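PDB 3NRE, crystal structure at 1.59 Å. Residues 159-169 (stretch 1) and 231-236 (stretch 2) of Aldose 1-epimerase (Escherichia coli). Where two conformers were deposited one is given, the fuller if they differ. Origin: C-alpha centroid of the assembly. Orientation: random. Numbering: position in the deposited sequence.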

ATOM      1  N   ARG A 159       4.962 -18.436   1.773  1.00 29.00           N
ATOM      2  CA  ARG A 159       4.524 -18.580   0.382  1.00 32.49           C
ATOM      3  C   ARG A 159       3.371 -17.600   0.157  1.00 31.24           C
ATOM      4  O   ARG A 159       2.605 -17.339   1.058  1.00 32.61           O
ATOM      5  CB  ARG A 159       4.075 -20.023   0.065  1.00 35.72           C
ATOM      6  CG  ARG A 159       5.218 -21.092   0.286  1.00 38.84           C
ATOM      7  CD  ARG A 159       4.869 -22.412  -0.307  1.00 46.15           C
ATOM      8  NE  ARG A 159       3.483 -22.802  -0.029  1.00 46.35           N
ATOM      9  CZ  ARG A 159       2.827 -23.758  -0.696  1.00 53.40           C
ATOM     10  NH1 ARG A 159       3.439 -24.424  -1.663  1.00 51.72           N
ATOM     11  NH2 ARG A 159       1.558 -24.050  -0.390  1.00 54.05           N
ATOM     12  N   ILE A 160       3.300 -17.022  -1.037  1.00 29.73           N
ATOM     13  CA  ILE A 160       2.175 -16.165  -1.415  1.00 28.56           C
ATOM     14  C   ILE A 160       1.530 -16.629  -2.718  1.00 33.61           C
ATOM     15  O   ILE A 160       2.153 -17.337  -3.526  1.00 35.37           O
ATOM     16  CB  ILE A 160       2.605 -14.685  -1.592  1.00 28.80           C
ATOM     17  CG1 ILE A 160       3.600 -14.536  -2.740  1.00 26.00           C
ATOM     18  CG2 ILE A 160       3.208 -14.167  -0.290  1.00 25.34           C
ATOM     19  CD1 ILE A 160       3.846 -13.049  -3.138  1.00 30.77           C
ATOM     20  N   GLN A 161       0.273 -16.221  -2.857  1.00 31.23           N
ATOM     21  CA  GLN A 161      -0.535 -16.541  -4.029  0.60 32.06           C
ATOM     22  C   GLN A 161      -1.360 -15.306  -4.361  1.00 28.39           C
ATOM     23  O   GLN A 161      -2.042 -14.759  -3.509  1.00 30.81           O
ATOM     24  CB  GLN A 161      -1.458 -17.715  -3.793  0.60 33.11           C
ATOM     25  CG  GLN A 161      -2.187 -18.155  -5.074  0.60 37.58           C
ATOM     26  CD  GLN A 161      -3.142 -19.311  -4.834  0.60 38.25           C
ATOM     27  OE1 GLN A 161      -3.447 -19.659  -3.681  0.60 43.07           O
ATOM     28  NE2 GLN A 161      -3.620 -19.908  -5.906  0.60 43.55           N
ATOM     29  N   ALA A 162      -1.216 -14.825  -5.588  1.00 29.89           N
ATOM     30  CA  ALA A 162      -1.863 -13.593  -6.021  1.00 28.26           C
ATOM     31  C   ALA A 162      -1.929 -13.619  -7.561  1.00 29.72           C
ATOM     32  O   ALA A 162      -0.916 -13.516  -8.233  1.00 29.53           O
ATOM     33  CB  ALA A 162      -1.067 -12.351  -5.550  1.00 26.61           C
ATOM     34  N   GLN A 163      -3.119 -13.825  -8.095  1.00 31.18           N
ATOM     35  CA  GLN A 163      -3.337 -13.904  -9.547  1.00 31.93           C
ATOM     36  C   GLN A 163      -2.653 -12.793 -10.319  1.00 32.98           C
ATOM     37  O   GLN A 163      -2.689 -11.660  -9.895  1.00 31.19           O
ATOM     38  CB  GLN A 163      -4.847 -13.883  -9.820  1.00 34.84           C
ATOM     39  CG  GLN A 163      -5.245 -13.810 -11.294  1.00 38.07           C
ATOM     40  CD  GLN A 163      -6.761 -13.728 -11.439  1.00 46.37           C
ATOM     41  OE1 GLN A 163      -7.471 -14.682 -11.110  1.00 48.48           O
ATOM     42  NE2 GLN A 163      -7.262 -12.573 -11.894  1.00 41.78           N
ATOM     43  N   ALA A 164      -2.026 -13.131 -11.448  1.00 33.50           N
ATOM     44  CA  ALA A 164      -1.377 -12.159 -12.305  1.00 34.37           C
ATOM     45  C   ALA A 164      -1.286 -12.689 -13.716  1.00 34.48           C
ATOM     46  O   ALA A 164      -1.019 -13.876 -13.927  1.00 38.98           O
ATOM     47  CB  ALA A 164       0.030 -11.790 -11.786  1.00 31.91           C
ATOM     48  N   SER A 165      -1.541 -11.810 -14.678  1.00 35.56           N
ATOM     49  CA  SER A 165      -1.461 -12.180 -16.090  1.00 38.17           C
ATOM     50  C   SER A 165      -0.272 -11.562 -16.796  1.00 39.38           C
ATOM     51  O   SER A 165      -0.143 -11.731 -18.021  1.00 37.72           O
ATOM     52  CB  SER A 165      -2.761 -11.767 -16.805  1.00 40.77           C
ATOM     53  OG  SER A 165      -2.871 -10.358 -16.821  1.00 41.57           O
ATOM     54  N   GLY A 166       0.541 -10.791 -16.046  1.00 31.79           N
ATOM     55  CA  GLY A 166       1.722 -10.180 -16.573  1.00 30.59           C
ATOM     56  C   GLY A 166       2.345  -9.279 -15.551  1.00 29.17           C
ATOM     57  O   GLY A 166       1.794  -9.110 -14.478  1.00 29.32           O
ATOM     58  N   TYR A 167       3.496  -8.731 -15.894  1.00 28.22           N
ATOM     59  CA  TYR A 167       4.209  -7.849 -14.968  1.00 26.30           C
ATOM     60  C   TYR A 167       5.032  -6.823 -15.709  1.00 28.83           C
ATOM     61  O   TYR A 167       5.257  -6.937 -16.898  1.00 27.32           O
ATOM     62  CB  TYR A 167       5.101  -8.659 -14.026  1.00 25.79           C
ATOM     63  CG  TYR A 167       6.454  -9.072 -14.557  1.00 30.00           C
ATOM     64  CD1 TYR A 167       6.572  -9.796 -15.733  1.00 29.89           C
ATOM     65  CD2 TYR A 167       7.609  -8.764 -13.876  1.00 25.94           C
ATOM     66  CE1 TYR A 167       7.815 -10.199 -16.218  1.00 34.70           C
ATOM     67  CE2 TYR A 167       8.852  -9.139 -14.359  1.00 32.62           C
ATOM     68  CZ  TYR A 167       8.950  -9.859 -15.510  1.00 34.19           C
ATOM     69  OH  TYR A 167      10.185 -10.237 -15.973  1.00 36.32           O
ATOM     70  N   TRP A 168       5.428  -5.783 -14.985  1.00 25.50           N
ATOM     71  CA  TRP A 168       6.377  -4.802 -15.537  1.00 26.18           C
ATOM     72  C   TRP A 168       7.771  -5.119 -15.041  1.00 26.84           C
ATOM     73  O   TRP A 168       8.001  -5.235 -13.820  1.00 25.39           O
ATOM     74  CB  TRP A 168       6.006  -3.382 -15.108  1.00 30.47           C
ATOM     75  CG  TRP A 168       4.725  -2.891 -15.733  1.00 24.81           C
ATOM     76  CD1 TRP A 168       4.609  -2.284 -16.949  1.00 30.75           C
ATOM     77  CD2 TRP A 168       3.398  -2.984 -15.216  1.00 24.06           C
ATOM     78  NE1 TRP A 168       3.313  -1.958 -17.198  1.00 25.90           N
ATOM     79  CE2 TRP A 168       2.539  -2.394 -16.166  1.00 25.39           C
ATOM     80  CE3 TRP A 168       2.841  -3.524 -14.055  1.00 26.22           C
ATOM     81  CZ2 TRP A 168       1.166  -2.309 -15.987  1.00 29.58           C
ATOM     82  CZ3 TRP A 168       1.485  -3.440 -13.871  1.00 27.25           C
ATOM     83  CH2 TRP A 168       0.653  -2.842 -14.832  1.00 31.35           C
ATOM     84  N   LEU A 169       8.705  -5.189 -15.954  1.00 23.60           N
ATOM     85  CA  LEU A 169      10.080  -5.357 -15.602  1.00 26.51           C
ATOM     86  C   LEU A 169      10.446  -4.083 -14.832  1.00 26.55           C
ATOM     87  O   LEU A 169       9.879  -3.000 -15.074  1.00 27.73           O
ATOM     88  CB  LEU A 169      10.949  -5.487 -16.862  1.00 26.79           C
ATOM     89  CG  LEU A 169      11.016  -6.867 -17.520  1.00 31.33           C
ATOM     90  CD1 LEU A 169       9.649  -7.369 -17.906  1.00 32.48           C
ATOM     91  CD2 LEU A 169      11.915  -6.756 -18.742  1.00 42.51           C
ATOM     92  N   PRO A 231      -6.720  -4.008  -9.298  1.00 33.51           N
ATOM     93  CA  PRO A 231      -6.219  -4.643 -10.527  1.00 32.57           C
ATOM     94  C   PRO A 231      -4.710  -4.902 -10.560  1.00 30.30           C
ATOM     95  O   PRO A 231      -4.247  -5.648 -11.433  1.00 29.37           O
ATOM     96  CB  PRO A 231      -6.556  -3.606 -11.581  1.00 35.36           C
ATOM     97  CG  PRO A 231      -6.395  -2.320 -10.874  1.00 31.34           C
ATOM     98  CD  PRO A 231      -7.033  -2.588  -9.520  1.00 29.78           C
ATOM     99  N   CYS A 232      -3.947  -4.264  -9.654  1.00 28.02           N
ATOM    100  CA  CYS A 232      -2.488  -4.371  -9.655  0.60 27.11           C
ATOM    101  C   CYS A 232      -1.965  -4.512  -8.241  1.00 22.51           C
ATOM    102  O   CYS A 232      -2.574  -4.018  -7.320  1.00 25.14           O
ATOM    103  CB  CYS A 232      -1.877  -3.138 -10.301  0.60 26.34           C
ATOM    104  SG  CYS A 232      -2.351  -2.902 -12.017  0.60 28.77           S
ATOM    105  N   TYR A 233      -0.833  -5.199  -8.108  1.00 24.95           N
ATOM    106  CA  TYR A 233      -0.102  -5.294  -6.830  1.00 24.15           C
ATOM    107  C   TYR A 233       1.388  -5.143  -7.135  1.00 25.39           C
ATOM    108  O   TYR A 233       1.855  -5.531  -8.207  1.00 23.58           O
ATOM    109  CB  TYR A 233      -0.410  -6.610  -6.092  1.00 23.06           C
ATOM    110  CG  TYR A 233       0.022  -7.931  -6.732  1.00 21.96           C
ATOM    111  CD1 TYR A 233       1.280  -8.481  -6.488  1.00 26.25           C
ATOM    112  CD2 TYR A 233      -0.853  -8.702  -7.515  1.00 23.16           C
ATOM    113  CE1 TYR A 233       1.659  -9.712  -7.061  1.00 23.28           C
ATOM    114  CE2 TYR A 233      -0.474  -9.926  -8.048  1.00 26.49           C
ATOM    115  CZ  TYR A 233       0.775 -10.417  -7.835  1.00 27.92           C
ATOM    116  OH  TYR A 233       1.159 -11.627  -8.355  1.00 28.21           O
ATOM    117  N   PHE A 234       2.135  -4.569  -6.179  1.00 22.51           N
ATOM    118  CA  PHE A 234       3.595  -4.586  -6.215  1.00 19.81           C
ATOM    119  C   PHE A 234       4.129  -5.571  -5.174  1.00 19.47           C
ATOM    120  O   PHE A 234       3.545  -5.777  -4.127  1.00 21.96           O
ATOM    121  CB  PHE A 234       4.198  -3.164  -5.946  1.00 19.68           C
ATOM    122  CG  PHE A 234       4.577  -2.381  -7.203  1.00 20.02           C
ATOM    123  CD1 PHE A 234       3.583  -1.796  -7.993  1.00 22.92           C
ATOM    124  CD2 PHE A 234       5.893  -2.223  -7.591  1.00 25.77           C
ATOM    125  CE1 PHE A 234       3.910  -1.092  -9.144  1.00 27.10           C
ATOM    126  CE2 PHE A 234       6.196  -1.511  -8.727  1.00 24.64           C
ATOM    127  CZ  PHE A 234       5.229  -0.940  -9.491  1.00 26.99           C
ATOM    128  N   ILE A 235       5.240  -6.196  -5.481  1.00 20.74           N
ATOM    129  CA  ILE A 235       5.964  -7.018  -4.537  1.00 23.86           C
ATOM    130  C   ILE A 235       7.293  -6.308  -4.314  1.00 23.59           C
ATOM    131  O   ILE A 235       7.980  -5.913  -5.287  1.00 22.46           O
ATOM    132  CB  ILE A 235       6.285  -8.415  -5.073  1.00 23.59           C
ATOM    133  CG1 ILE A 235       5.017  -9.212  -5.350  1.00 27.16           C
ATOM    134  CG2 ILE A 235       7.207  -9.194  -4.112  1.00 23.31           C
ATOM    135  CD1 ILE A 235       4.101  -9.460  -4.110  1.00 28.15           C
ATOM    136  N   PHE A 236       7.663  -6.189  -3.044  1.00 20.35           N
ATOM    137  CA  PHE A 236       8.962  -5.720  -2.629  1.00 21.77           C
ATOM    138  C   PHE A 236       9.665  -6.752  -1.750  1.00 20.62           C
ATOM    139  O   PHE A 236       9.097  -7.211  -0.756  1.00 21.94           O
ATOM    140  CB  PHE A 236       8.821  -4.369  -1.872  1.00 20.91           C
ATOM    141  CG  PHE A 236      10.134  -3.810  -1.486  1.00 22.45           C
ATOM    142  CD1 PHE A 236      11.056  -3.524  -2.460  1.00 23.12           C
ATOM    143  CD2 PHE A 236      10.475  -3.616  -0.182  1.00 24.75           C
ATOM    144  CE1 PHE A 236      12.291  -3.045  -2.136  1.00 24.54           C
ATOM    145  CE2 PHE A 236      11.742  -3.134   0.170  1.00 26.47           C
ATOM    146  CZ  PHE A 236      12.640  -2.833  -0.807  1.00 22.40           C
TER

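The centre of this contact is an aromatic ring lying against a methyl group. Ala-162 points its CB toward the second stretch and sets it over one face of the Tyr-233 ring, 3.9 Å from the ring centroid and 29° off the ring normal, a CH-pi arrangement. The closest side-chain approach of the pair, from Ala-162 CB to Tyr-233 CZ, is 3.5 Å. A side chain of one carbon lets the ring come this near to the backbone of Ala-162, and the flat face in turn offers the methyl a broad, polarizable surface.

The backbones explain why a long side chain does the reaching. Ala-162 CA lies 8.5 Å from Tyr-233 CA. Ala-164 CA lies 8.3 Å from Cys-232 CA. These nearest CA pairs are too far apart for backbone hydrogen bonds of the kind that join neighbouring strands in a sheet. Side chains therefore fill the gap. Tyr-233 leaves its strand sideways, with chi1 at 65° (p) and chi2 at 89°, yet the end of its side chain comes nearer to the first stretch; it has the largest area covered of any residue here, 77 Å² of the 273 Å² buried on both sides together.

From this centre the apolar packing continues in two directions. Two residues before Ala-162, and two after Tyr-233, Ile-160 and Ile-235 point toward each other's stretch and meet tip to tip, with Ile-160 CD1 3.7 Å from Ile-235 CD1. This is plain van der Waals contact between methyls. Ile-160, with chi2 t, extends its delta carbon, and Ile-235 meets it with chi2 m; together they span backbones that stay well apart. Past the loop in the first stretch, Trp-168 points toward the second stretch. Its CH2 atom lies 4.1 Å from Cys-232 SG, and the sulfur sits at the edge of the indole, 5.3 Å from the centroid of the six-membered ring and 80° off its normal. The sulfur thus meets the rim of the ring rather than its pi cloud.

Ala-164 closes the packing beside the phenol. It repeats the alternation of the extended chain: Ala-162 and Ala-164 point toward the second stretch, while Gln-161 and Gln-163 point away and keep their amides clear of the apolar layer. Ala-164 CB comes within 3.6 Å of Tyr-233 OH and 4.2 Å of Tyr-233 CE2.

The polar edge is made by two backbone carbonyls, of which the tyrosine hydroxyl reaches one. Tyr-233 OH lies 2.8 Å from Ala-162 O, a weak hydrogen bond that is not settled, since another acceptor is within reach of the same proton. Thus Ala-162 meets the tyrosine twice, with its methyl over the ring face and its carbonyl at the hydroxyl. Gln-163 O takes a different place, near the plane of the ring at its edge, 3.4 Å from Tyr-233 CE2. Aromatic edges carry slight positive charge, which suits a carbonyl oxygen, but this one is buried without a hydrogen-bond partner in the model.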